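Local coordinates for protein galactose-1-phosphate uridylyltransferase (Pyrobaculum aerophilum str. IM2, PDB 6K9Z) that binds zinc, iron and UDP and probably transfers uridylyl groups between UDP-glucose and hexose 1-phosphates, as its family does, at residues R182-V194 against P201-S213. The protein carries 1 engineered substitution. Sequence-based numbering, arbitrary orientation.
Sequences RLVFQNRNWKAFV and PHEVHIYPKRHRS. With ZN (zinc ion), chain D.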
ATOM      1  N   ARG A 182      18.663   7.549  15.367  1.00 25.55           N
ATOM      2  CA  ARG A 182      17.949   6.379  14.791  1.00 22.76           C
ATOM      3  C   ARG A 182      18.910   5.493  13.990  1.00 21.33           C
ATOM      4  O   ARG A 182      18.415   4.603  13.281  1.00 18.90           O
ATOM      5  CB  ARG A 182      16.758   6.843  13.947  1.00 21.89           C
ATOM      6  CG  ARG A 182      15.552   7.274  14.769  1.00 23.21           C
ATOM      7  CD  ARG A 182      14.451   7.861  13.910  1.00 22.88           C
ATOM      8  NE  ARG A 182      14.994   8.879  13.031  1.00 23.19           N
ATOM      9  CZ  ARG A 182      15.021  10.173  13.304  1.00 24.95           C
ATOM     10  NH1 ARG A 182      14.506  10.624  14.433  1.00 26.91           N
ATOM     11  NH2 ARG A 182      15.551  11.013  12.438  1.00 24.97           N
ATOM     12  N   LEU A 183      20.223   5.732  14.076  1.00 22.67           N
ATOM     13  CA  LEU A 183      21.145   4.890  13.279  1.00 23.14           C
ATOM     14  C   LEU A 183      21.122   3.504  13.919  1.00 23.17           C
ATOM     15  O   LEU A 183      21.239   3.452  15.151  1.00 26.78           O
ATOM     16  CB  LEU A 183      22.541   5.523  13.334  1.00 24.66           C
ATOM     17  CG  LEU A 183      23.602   4.938  12.401  1.00 25.34           C
ATOM     18  CD1 LEU A 183      23.214   5.026  10.929  1.00 24.83           C
ATOM     19  CD2 LEU A 183      24.910   5.697  12.575  1.00 27.66           C
ATOM     20  N   VAL A 184      21.010   2.428  13.163  1.00 18.77           N
ATOM     21  CA  VAL A 184      21.077   1.063  13.750  1.00 18.99           C
ATOM     22  C   VAL A 184      22.419   0.403  13.386  1.00 18.57           C
ATOM     23  O   VAL A 184      22.864  -0.451  14.150  1.00 19.03           O
ATOM     24  CB  VAL A 184      19.883   0.199  13.356  1.00 19.11           C
ATOM     25  CG1 VAL A 184      18.598   0.818  13.871  1.00 19.91           C
ATOM     26  CG2 VAL A 184      19.874  -0.072  11.871  1.00 18.69           C
ATOM     27  N   PHE A 185      23.043   0.793  12.265  1.00 18.41           N
ATOM     28  CA  PHE A 185      24.312   0.188  11.811  1.00 18.14           C
ATOM     29  C   PHE A 185      24.976   1.117  10.811  1.00 17.68           C
ATOM     30  O   PHE A 185      24.298   1.802  10.019  1.00 16.34           O
ATOM     31  CB  PHE A 185      24.088  -1.211  11.240  1.00 17.76           C
ATOM     32  CG  PHE A 185      25.337  -1.801  10.647  1.00 17.68           C
ATOM     33  CD1 PHE A 185      26.335  -2.287  11.473  1.00 18.91           C
ATOM     34  CD2 PHE A 185      25.546  -1.856   9.273  1.00 17.35           C
ATOM     35  CE1 PHE A 185      27.504  -2.832  10.953  1.00 18.81           C
ATOM     36  CE2 PHE A 185      26.755  -2.324   8.761  1.00 17.99           C
ATOM     37  CZ  PHE A 185      27.724  -2.826   9.601  1.00 18.06           C
ATOM     38  N   GLN A 186      26.311   1.129  10.808  1.00 17.67           N
ATOM     39  CA  GLN A 186      27.025   1.796   9.712  1.00 17.52           C
ATOM     40  C   GLN A 186      28.348   1.097   9.533  1.00 17.11           C
ATOM     41  O   GLN A 186      28.875   0.469  10.471  1.00 17.18           O
ATOM     42  CB  GLN A 186      27.181   3.290   9.982  1.00 18.96           C
ATOM     43  CG  GLN A 186      28.218   3.582  11.074  1.00 20.99           C
ATOM     44  CD  GLN A 186      28.306   5.064  11.328  1.00 23.40           C
ATOM     45  OE1 GLN A 186      28.464   5.838  10.395  1.00 23.75           O
ATOM     46  NE2 GLN A 186      28.188   5.459  12.596  1.00 24.57           N
ATOM     47  N   ASN A 187      28.830   1.187   8.305  1.00 16.25           N
ATOM     48  CA  ASN A 187      30.192   0.734   7.936  1.00 16.36           C
ATOM     49  C   ASN A 187      30.869   1.879   7.167  1.00 16.44           C
ATOM     50  O   ASN A 187      30.400   3.038   7.210  1.00 16.51           O
ATOM     51  CB  ASN A 187      30.254  -0.678   7.349  1.00 16.24           C
ATOM     52  CG  ASN A 187      29.458  -0.847   6.076  1.00 15.48           C
ATOM     53  OD1 ASN A 187      29.225   0.116   5.359  1.00 14.53           O
ATOM     54  ND2 ASN A 187      29.055  -2.071   5.792  1.00 15.67           N
ATOM     55  N   ARG A 188      31.976   1.587   6.510  1.00 16.88           N
ATOM     56  CA  ARG A 188      32.691   2.697   5.841  1.00 17.71           C
ATOM     57  C   ARG A 188      31.843   3.262   4.721  1.00 17.79           C
ATOM     58  O   ARG A 188      32.135   4.407   4.384  1.00 18.56           O
ATOM     59  CB  ARG A 188      34.029   2.227   5.273  1.00 17.77           C
ATOM     60  CG  ARG A 188      35.018   1.898   6.372  1.00 18.20           C
ATOM     61  CD  ARG A 188      36.284   1.311   5.842  1.00 18.33           C
ATOM     62  NE  ARG A 188      37.226   1.184   6.933  1.00 18.94           N
ATOM     63  CZ  ARG A 188      38.521   1.007   6.775  1.00 19.78           C
ATOM     64  NH1 ARG A 188      38.993   0.861   5.551  1.00 19.63           N
ATOM     65  NH2 ARG A 188      39.355   0.970   7.811  1.00 20.60           N
ATOM     66  N   ASN A 189      30.901   2.498   4.144  1.00 17.09           N
ATOM     67  CA  ASN A 189      30.257   2.947   2.879  1.00 17.15           C
ATOM     68  C   ASN A 189      28.739   3.110   3.030  1.00 16.77           C
ATOM     69  O   ASN A 189      28.139   3.664   2.066  1.00 17.00           O
ATOM     70  CB  ASN A 189      30.621   2.066   1.695  1.00 17.43           C
ATOM     71  CG  ASN A 189      32.019   2.384   1.188  1.00 19.41           C
ATOM     72  OD1 ASN A 189      32.236   3.520   0.786  1.00 20.87           O
ATOM     73  ND2 ASN A 189      32.960   1.440   1.190  1.00 19.65           N
ATOM     74  N   TRP A 190      28.150   2.642   4.125  1.00 16.48           N
ATOM     75  CA  TRP A 190      26.660   2.560   4.278  1.00 15.99           C
ATOM     76  C   TRP A 190      26.215   2.984   5.681  1.00 16.44           C
ATOM     77  O   TRP A 190      26.960   2.800   6.657  1.00 16.00           O
ATOM     78  CB  TRP A 190      26.139   1.180   3.926  1.00 15.38           C
ATOM     79  CG  TRP A 190      26.464   0.818   2.513  1.00 14.89           C
ATOM     80  CD1 TRP A 190      27.625   0.250   2.074  1.00 15.39           C
ATOM     81  CD2 TRP A 190      25.645   1.029   1.347  1.00 14.74           C
ATOM     82  NE1 TRP A 190      27.600   0.119   0.718  1.00 15.09           N
ATOM     83  CE2 TRP A 190      26.390   0.545   0.242  1.00 14.73           C
ATOM     84  CE3 TRP A 190      24.307   1.403   1.147  1.00 14.22           C
ATOM     85  CZ2 TRP A 190      25.878   0.563  -1.056  1.00 14.64           C
ATOM     86  CZ3 TRP A 190      23.817   1.453  -0.139  1.00 14.55           C
ATOM     87  CH2 TRP A 190      24.594   1.032  -1.218  1.00 14.69           C
ATOM     88  N   LYS A 191      25.053   3.642   5.737  1.00 16.23           N
ATOM     89  CA  LYS A 191      24.345   3.921   6.990  1.00 17.15           C
ATOM     90  C   LYS A 191      22.955   3.281   6.873  1.00 16.41           C
ATOM     91  O   LYS A 191      22.253   3.519   5.858  1.00 16.37           O
ATOM     92  CB  LYS A 191      24.127   5.426   7.149  1.00 19.37           C
ATOM     93  CG  LYS A 191      25.253   6.196   7.717  1.00 23.49           C
ATOM     94  CD  LYS A 191      24.645   7.474   8.417  1.00 25.66           C
ATOM     95  CE  LYS A 191      25.665   8.220   9.199  1.00 27.69           C
ATOM     96  NZ  LYS A 191      25.087   9.440   9.793  1.00 27.64           N
ATOM     97  N   ALA A 192      22.559   2.553   7.898  1.00 15.39           N
ATOM     98  CA  ALA A 192      21.210   1.982   8.062  1.00 15.07           C
ATOM     99  C   ALA A 192      20.543   2.650   9.268  1.00 15.62           C
ATOM    100  O   ALA A 192      21.141   2.656  10.340  1.00 16.01           O
ATOM    101  CB  ALA A 192      21.391   0.510   8.318  1.00 14.77           C
ATOM    102  N   PHE A 193      19.378   3.242   9.085  1.00 15.48           N
ATOM    103  CA  PHE A 193      18.704   4.042  10.133  1.00 15.55           C
ATOM    104  C   PHE A 193      17.207   3.828   9.984  1.00 15.40           C
ATOM    105  O   PHE A 193      16.712   3.532   8.882  1.00 14.38           O
ATOM    106  CB  PHE A 193      19.126   5.519  10.083  1.00 16.04           C
ATOM    107  CG  PHE A 193      18.811   6.206   8.779  1.00 16.06           C
ATOM    108  CD1 PHE A 193      17.588   6.814   8.579  1.00 16.09           C
ATOM    109  CD2 PHE A 193      19.729   6.211   7.731  1.00 16.11           C
ATOM    110  CE1 PHE A 193      17.297   7.445   7.386  1.00 16.25           C
ATOM    111  CE2 PHE A 193      19.403   6.807   6.520  1.00 16.06           C
ATOM    112  CZ  PHE A 193      18.204   7.458   6.369  1.00 16.28           C
ATOM    113  N   VAL A 194      16.486   4.024  11.080  1.00 16.25           N
ATOM    114  CA  VAL A 194      15.017   4.132  11.021  1.00 15.81           C
ATOM    115  C   VAL A 194      14.723   5.563  10.591  1.00 16.22           C
ATOM    116  O   VAL A 194      15.156   6.519  11.254  1.00 16.32           O
ATOM    117  CB  VAL A 194      14.355   3.775  12.355  1.00 16.42           C
ATOM    118  CG1 VAL A 194      12.870   3.993  12.248  1.00 16.36           C
ATOM    119  CG2 VAL A 194      14.663   2.335  12.753  1.00 16.82           C
ATOM    120  N   PRO A 201       6.135  -1.103  10.882  1.00 19.45           N
ATOM    121  CA  PRO A 201       6.413  -1.334  12.308  1.00 20.90           C
ATOM    122  C   PRO A 201       7.913  -1.485  12.590  1.00 20.64           C
ATOM    123  O   PRO A 201       8.319  -1.050  13.641  1.00 21.28           O
ATOM    124  CB  PRO A 201       5.703  -2.648  12.642  1.00 22.26           C
ATOM    125  CG  PRO A 201       4.715  -2.854  11.533  1.00 21.75           C
ATOM    126  CD  PRO A 201       5.191  -2.095  10.334  1.00 20.69           C
ATOM    127  N   HIS A 202       8.697  -2.063  11.663  1.00 18.78           N
ATOM    128  CA  HIS A 202      10.176  -2.060  11.769  1.00 19.29           C
ATOM    129  C   HIS A 202      10.789  -1.611  10.460  1.00 19.35           C
ATOM    130  O   HIS A 202      11.203  -2.540   9.675  1.00 22.79           O
ATOM    131  CB  HIS A 202      10.719  -3.434  12.142  1.00 18.75           C
ATOM    132  CG  HIS A 202      10.409  -3.810  13.549  1.00 19.40           C
ATOM    133  ND1 HIS A 202       9.207  -4.432  13.908  1.00 19.89           N
ATOM    134  CD2 HIS A 202      11.097  -3.630  14.685  1.00 19.75           C
ATOM    135  CE1 HIS A 202       9.223  -4.642  15.229  1.00 20.63           C
ATOM    136  NE2 HIS A 202      10.373  -4.160  15.728  1.00 20.99           N
ATOM    137  N   GLU A 203      11.028  -0.321  10.272  1.00 17.45           N
ATOM    138  CA  GLU A 203      11.419   0.179   8.938  1.00 16.35           C
ATOM    139  C   GLU A 203      12.851   0.693   9.025  1.00 16.17           C
ATOM    140  O   GLU A 203      13.146   1.477   9.919  1.00 16.92           O
ATOM    141  CB  GLU A 203      10.422   1.228   8.448  1.00 15.99           C
ATOM    142  CG  GLU A 203      10.826   1.807   7.087  1.00 15.87           C
ATOM    143  CD  GLU A 203       9.698   2.597   6.433  1.00 15.80           C
ATOM    144  OE1 GLU A 203       8.605   2.652   7.038  1.00 15.84           O
ATOM    145  OE2 GLU A 203       9.956   3.197   5.358  1.00 16.24           O
ATOM    146  N   VAL A 204      13.696   0.171   8.157  1.00 15.92           N
ATOM    147  CA  VAL A 204      15.122   0.572   8.095  1.00 15.83           C
ATOM    148  C   VAL A 204      15.452   0.940   6.660  1.00 15.42           C
ATOM    149  O   VAL A 204      15.110   0.165   5.723  1.00 15.34           O
ATOM    150  CB  VAL A 204      16.026  -0.543   8.655  1.00 16.20           C
ATOM    151  CG1 VAL A 204      17.492  -0.095   8.564  1.00 16.51           C
ATOM    152  CG2 VAL A 204      15.698  -0.945  10.061  1.00 17.11           C
ATOM    153  N   HIS A 205      16.058   2.114   6.466  1.00 14.67           N
ATOM    154  CA  HIS A 205      16.572   2.545   5.138  1.00 14.35           C
ATOM    155  C   HIS A 205      18.090   2.419   5.139  1.00 14.10           C
ATOM    156  O   HIS A 205      18.730   2.790   6.181  1.00 14.38           O
ATOM    157  CB  HIS A 205      16.110   3.955   4.843  1.00 14.64           C
ATOM    158  CG  HIS A 205      14.657   4.075   4.573  1.00 14.26           C
ATOM    159  ND1 HIS A 205      14.130   5.182   3.994  1.00 14.44           N
ATOM    160  CD2 HIS A 205      13.635   3.232   4.863  1.00 14.83           C
ATOM    161  CE1 HIS A 205      12.820   5.037   3.926  1.00 14.41           C
ATOM    162  NE2 HIS A 205      12.487   3.843   4.476  1.00 14.47           N
ATOM    163  N   ILE A 206      18.645   1.905   4.054  1.00 13.50           N
ATOM    164  CA  ILE A 206      20.101   1.669   3.944  1.00 13.97           C
ATOM    165  C   ILE A 206      20.564   2.565   2.787  1.00 13.92           C
ATOM    166  O   ILE A 206      20.228   2.298   1.589  1.00 14.37           O
ATOM    167  CB  ILE A 206      20.437   0.185   3.805  1.00 14.49           C
ATOM    168  CG1 ILE A 206      19.818  -0.614   4.973  1.00 14.81           C
ATOM    169  CG2 ILE A 206      21.941  -0.050   3.708  1.00 14.84           C
ATOM    170  CD1 ILE A 206      20.098  -2.111   4.970  1.00 15.17           C
ATOM    171  N   TYR A 207      21.416   3.523   3.115  1.00 14.25           N
ATOM    172  CA  TYR A 207      21.913   4.513   2.132  1.00 13.84           C
ATOM    173  C   TYR A 207      23.416   4.453   2.013  1.00 14.49           C
ATOM    174  O   TYR A 207      24.122   4.244   3.006  1.00 14.68           O
ATOM    175  CB  TYR A 207      21.623   5.948   2.544  1.00 14.29           C
ATOM    176  CG  TYR A 207      20.262   6.488   2.184  1.00 14.00           C
ATOM    177  CD1 TYR A 207      19.153   6.283   3.000  1.00 14.11           C
ATOM    178  CD2 TYR A 207      20.116   7.321   1.096  1.00 14.00           C
ATOM    179  CE1 TYR A 207      17.926   6.854   2.689  1.00 14.18           C
ATOM    180  CE2 TYR A 207      18.908   7.887   0.771  1.00 14.10           C
ATOM    181  CZ  TYR A 207      17.808   7.677   1.577  1.00 14.26           C
ATOM    182  OH  TYR A 207      16.628   8.273   1.217  1.00 14.07           O
ATOM    183  N   PRO A 208      23.943   4.679   0.801  1.00 14.28           N
ATOM    184  CA  PRO A 208      25.387   4.840   0.656  1.00 15.51           C
ATOM    185  C   PRO A 208      25.778   6.228   1.183  1.00 16.36           C
ATOM    186  O   PRO A 208      25.031   7.219   1.033  1.00 16.98           O
ATOM    187  CB  PRO A 208      25.591   4.690  -0.858  1.00 15.06           C
ATOM    188  CG  PRO A 208      24.318   5.277  -1.458  1.00 15.05           C
ATOM    189  CD  PRO A 208      23.222   4.945  -0.448  1.00 14.41           C
ATOM    190  N   LYS A 209      26.953   6.279   1.823  1.00 17.42           N
ATOM    191  CA  LYS A 209      27.465   7.538   2.395  1.00 18.83           C
ATOM    192  C   LYS A 209      27.901   8.459   1.245  1.00 20.14           C
ATOM    193  O   LYS A 209      27.842   9.662   1.434  1.00 21.50           O
ATOM    194  CB  LYS A 209      28.611   7.219   3.353  1.00 19.49           C
ATOM    195  CG  LYS A 209      28.129   6.670   4.690  1.00 20.21           C
ATOM    196  CD  LYS A 209      29.254   6.132   5.569  1.00 21.04           C
ATOM    197  CE  LYS A 209      28.794   5.885   6.991  1.00 21.19           C
ATOM    198  NZ  LYS A 209      29.942   5.651   7.908  1.00 22.12           N
ATOM    199  N   ARG A 210      28.421   7.897   0.161  1.00 20.28           N
ATOM    200  CA  ARG A 210      28.720   8.661  -1.066  1.00 21.75           C
ATOM    201  C   ARG A 210      27.429   8.798  -1.861  1.00 20.01           C
ATOM    202  O   ARG A 210      26.640   7.861  -1.842  1.00 18.99           O
ATOM    203  CB  ARG A 210      29.871   8.025  -1.852  1.00 25.24           C
ATOM    204  CG  ARG A 210      31.230   8.410  -1.286  1.00 31.36           C
ATOM    205  CD  ARG A 210      32.329   7.852  -2.171  1.00 36.21           C
ATOM    206  NE  ARG A 210      32.423   6.451  -1.775  1.00 42.37           N
ATOM    207  CZ  ARG A 210      33.390   5.604  -2.116  1.00 42.86           C
ATOM    208  NH1 ARG A 210      33.353   4.365  -1.649  1.00 39.48           N
ATOM    209  NH2 ARG A 210      34.372   5.998  -2.918  1.00 45.88           N
ATOM    210  N   HIS A 211      27.224   9.955  -2.471  1.00 18.73           N
ATOM    211  CA  HIS A 211      26.038  10.154  -3.353  1.00 18.55           C
ATOM    212  C   HIS A 211      26.176   9.199  -4.532  1.00 18.21           C
ATOM    213  O   HIS A 211      27.094   9.374  -5.371  1.00 18.07           O
ATOM    214  CB  HIS A 211      25.898  11.602  -3.826  1.00 18.97           C
ATOM    215  CG  HIS A 211      24.676  11.815  -4.667  1.00 18.61           C
ATOM    216  ND1 HIS A 211      23.440  12.216  -4.123  1.00 18.53           N
ATOM    217  CD2 HIS A 211      24.491  11.645  -6.004  1.00 18.50           C
ATOM    218  CE1 HIS A 211      22.579  12.346  -5.151  1.00 18.09           C
ATOM    219  NE2 HIS A 211      23.194  11.987  -6.299  1.00 18.18           N
ATOM    220  N   ARG A 212      25.301   8.197  -4.587  1.00 18.13           N
ATOM    221  CA  ARG A 212      25.151   7.297  -5.745  1.00 18.44           C
ATOM    222  C   ARG A 212      23.664   7.256  -6.066  1.00 16.72           C
ATOM    223  O   ARG A 212      22.879   7.211  -5.093  1.00 16.67           O
ATOM    224  CB  ARG A 212      25.592   5.900  -5.357  1.00 19.64           C
ATOM    225  CG  ARG A 212      27.011   5.818  -4.794  1.00 21.95           C
ATOM    226  CD  ARG A 212      28.033   6.100  -5.807  1.00 23.52           C
ATOM    227  NE  ARG A 212      29.376   5.709  -5.339  1.00 25.89           N
ATOM    228  CZ  ARG A 212      30.491   6.113  -5.916  1.00 29.18           C
ATOM    229  NH1 ARG A 212      30.430   6.970  -6.917  1.00 28.97           N
ATOM    230  NH2 ARG A 212      31.670   5.719  -5.476  1.00 29.88           N
ATOM    231  N   SER A 213      23.303   7.238  -7.340  1.00 16.11           N
ATOM    232  CA  SER A 213      21.871   7.149  -7.725  1.00 15.79           C
ATOM    233  C   SER A 213      21.520   5.871  -8.487  1.00 15.61           C
ATOM    234  O   SER A 213      20.286   5.581  -8.579  1.00 15.62           O
ATOM    235  CB  SER A 213      21.464   8.382  -8.513  1.00 16.28           C
ATOM    236  OG  SER A 213      22.344   8.618  -9.582  1.00 16.63           O
TER
HETATM  237 ZN    ZN D 402      22.762  12.461  -2.175  1.00 18.40          ZN
HETATM  238  O   HOH W   1      29.151   4.999  -0.313  1.00 19.91           O
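Backbone pairing defines the contact: K191 with Y207 and F193 with H205 form the hydrogen-bonded pairs of an antiparallel hairpin, the bond from Y207 N to K191 O measuring 2.9 Å with an N-H...O angle of 174°. W190 and A192 meet P208 and I206 at the non-hydrogen-bonded positions. Apolar packing differs by face. P208 CB stands over the six-membered ring of W190, 3.8 Å from its centroid and 14° off the normal, a CH-pi contact, while A192 CB meets I206 CG1 at 3.9 Å; this face lies against helix 220-240. On the opposite face F193 CE2 meets Y207 CD1 at 3.6 Å, the rings near parallel but slid apart. N187 OD1 accepts from N189 N, closing an Asx turn. With CG beside its backbone N (chi1 -76°) and the rest extended, K209 passes the R188 carbonyl oxygen, and its NZ donates to N187 O (2.7 Å) and Q186 OE1 (2.9 Å). A methionine at K209 would probably leave both oxygens without this donor and the turn freer to shift. R210 NH1 donates a bent hydrogen bond (2.8 Å) to N189 OD1 from above the amide plane; D225 bonds N189 ND2 and is also N187's polar partner. H205 NE2 donates to E203 OE2, whose OE1 accepts from K199 N, and H205 adjoins the iron ligand E268. H211 ND1 binds zinc at 2.1 Å, with C170, C173 and H264. Strand 183-186, bulged at V184 and F185 facing A192, is outermost in the nine-stranded antiparallel half-barrel sheet, 190-193 and 202-208 following inward.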